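Long-range contact in putative thioesterase (Syntrophus aciditrophicus SB, PDB 3HDU), which probably hydrolyses thioesters, as a hot-dog-fold protein of the PaaI-like thioesterase family: residues Q41-F46 / E118-G123. Sequence-based numbering, arbitrary orientation.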
# COMPACT_ATOMS: atom_id res chain seq x y z
N GLN A 41 8.66 -2.88 22.62
CA GLN A 41 9.81 -2.31 21.89
C GLN A 41 11.12 -3.11 22.05
O GLN A 41 11.42 -3.58 23.14
CB GLN A 41 10.03 -0.86 22.36
CG GLN A 41 11.17 -0.07 21.70
CD GLN A 41 11.28 1.36 22.21
OE1 GLN A 41 10.37 1.89 22.86
NE2 GLN A 41 12.40 2.01 21.91
N VAL A 42 11.88 -3.24 20.96
CA VAL A 42 13.21 -3.88 20.94
C VAL A 42 14.19 -2.96 20.20
O VAL A 42 13.77 -2.09 19.44
CB VAL A 42 13.21 -5.29 20.29
CG1 VAL A 42 12.25 -6.21 21.02
CG2 VAL A 42 12.89 -5.22 18.80
N LYS A 43 15.48 -3.18 20.41
CA LYS A 43 16.54 -2.36 19.78
C LYS A 43 17.78 -3.21 19.52
O LYS A 43 18.38 -3.74 20.47
CB LYS A 43 16.88 -1.18 20.68
CG LYS A 43 17.85 -0.14 20.11
CD LYS A 43 18.19 0.91 21.16
CE LYS A 43 19.29 1.85 20.70
NZ LYS A 43 19.79 2.70 21.83
N LEU A 44 18.16 -3.35 18.24
CA LEU A 44 19.35 -4.09 17.82
C LEU A 44 20.35 -3.14 17.18
O LEU A 44 19.96 -2.21 16.48
CB LEU A 44 18.98 -5.18 16.81
CG LEU A 44 18.05 -6.31 17.27
CD1 LEU A 44 17.78 -7.23 16.10
CD2 LEU A 44 18.66 -7.10 18.42
N SER A 45 21.64 -3.36 17.44
CA SER A 45 22.73 -2.61 16.82
C SER A 45 23.50 -3.60 15.95
O SER A 45 23.69 -4.75 16.33
CB SER A 45 23.64 -1.95 17.85
OG SER A 45 24.23 -2.90 18.70
N PHE A 46 23.90 -3.13 14.77
CA PHE A 46 24.60 -3.95 13.78
C PHE A 46 25.95 -3.34 13.44
O PHE A 46 26.13 -2.13 13.59
CB PHE A 46 23.76 -4.05 12.51
CG PHE A 46 22.42 -4.71 12.72
CD1 PHE A 46 21.31 -3.97 13.11
CD2 PHE A 46 22.28 -6.09 12.54
CE1 PHE A 46 20.06 -4.59 13.31
CE2 PHE A 46 21.05 -6.73 12.74
CZ PHE A 46 19.93 -5.98 13.12
N GLU A 118 28.54 0.98 11.49
CA GLU A 118 27.61 0.62 12.56
C GLU A 118 26.28 1.33 12.37
O GLU A 118 26.25 2.54 12.13
CB GLU A 118 28.20 0.94 13.94
CG GLU A 118 29.44 0.09 14.28
CD GLU A 118 30.04 0.38 15.66
OE1 GLU A 118 29.28 0.57 16.64
OE2 GLU A 118 31.29 0.38 15.78
N PHE A 119 25.19 0.57 12.44
CA PHE A 119 23.82 1.10 12.36
C PHE A 119 22.93 0.41 13.41
O PHE A 119 23.16 -0.74 13.77
CB PHE A 119 23.24 1.00 10.93
CG PHE A 119 23.30 -0.36 10.33
CD1 PHE A 119 22.24 -1.25 10.48
CD2 PHE A 119 24.41 -0.74 9.56
CE1 PHE A 119 22.29 -2.53 9.90
CE2 PHE A 119 24.46 -2.02 8.97
CZ PHE A 119 23.40 -2.92 9.15
N VAL A 120 21.94 1.16 13.91
CA VAL A 120 21.02 0.72 14.97
C VAL A 120 19.59 0.72 14.43
O VAL A 120 19.22 1.62 13.67
CB VAL A 120 21.16 1.58 16.27
CG1 VAL A 120 20.97 3.06 15.99
CG2 VAL A 120 20.19 1.11 17.36
N CYS A 121 18.82 -0.29 14.82
CA CYS A 121 17.43 -0.47 14.40
C CYS A 121 16.55 -0.71 15.62
O CYS A 121 16.85 -1.59 16.42
CB CYS A 121 17.34 -1.65 13.44
SG CYS A 121 15.71 -1.91 12.72
N THR A 122 15.49 0.10 15.76
CA THR A 122 14.51 -0.00 16.86
C THR A 122 13.19 -0.52 16.28
O THR A 122 12.70 0.04 15.31
CB THR A 122 14.26 1.37 17.52
OG1 THR A 122 15.49 1.90 18.03
CG2 THR A 122 13.26 1.26 18.67
N GLY A 123 12.63 -1.59 16.86
CA GLY A 123 11.36 -2.18 16.43
C GLY A 123 10.26 -1.90 17.44
O GLY A 123 10.44 -2.19 18.61
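Phe46 carries CG anti to its carbonyl carbon (chi1 -62°), while Phe119 takes the crowded position, CG between backbone N and carbonyl carbon (chi1 53°). Together these rotations set one face of the Phe119 ring against Phe46 CB, which acts as a CH-pi donor, 3.7 Å from the Phe119 centroid and displaced toward the rim. The ring planes differ by only 19°, yet the centroids of Phe46 and Phe119 lie 5.3 Å apart with little face shared, so Phe119 mainly meets the CB rather than the Phe46 ring. Farther along the same side, Phe46 CE1 meets Cys121 CB at 4.0 Å, with Cys121 CB at the edge of the Phe46 ring. An alanine in place of Phe119 would remove the ring face that Phe46 CB packs on and would probably loosen the packing of the Phe46 side chain.

Six backbone hydrogen bonds hold the antiparallel strands together, two at each of the pairs Val42-Gly123, Leu44-Cys121 and Phe46-Phe119. Cys121 N to Leu44 O is almost straight at 2.8 Å, whereas Phe119 N reaches Phe46 O at 3.1 Å from above the carbonyl plane.

On the other face, Lys43 runs extended, crossing Val120 obliquely; its CE lies 3.5 Å from Val120 CG2. Gln41, also extended, lays NE2 against Thr122 CG2.

The contact joins two inner strands of the antiparallel sheet that curls round the long helix 58-85, as in hot-dog folds. Strand 30-37 flanks 41-46 and strand 132-141 flanks 118-123; Leu44 and Cys121 both meet Thr73 of that helix, and Phe46 meets Ala69.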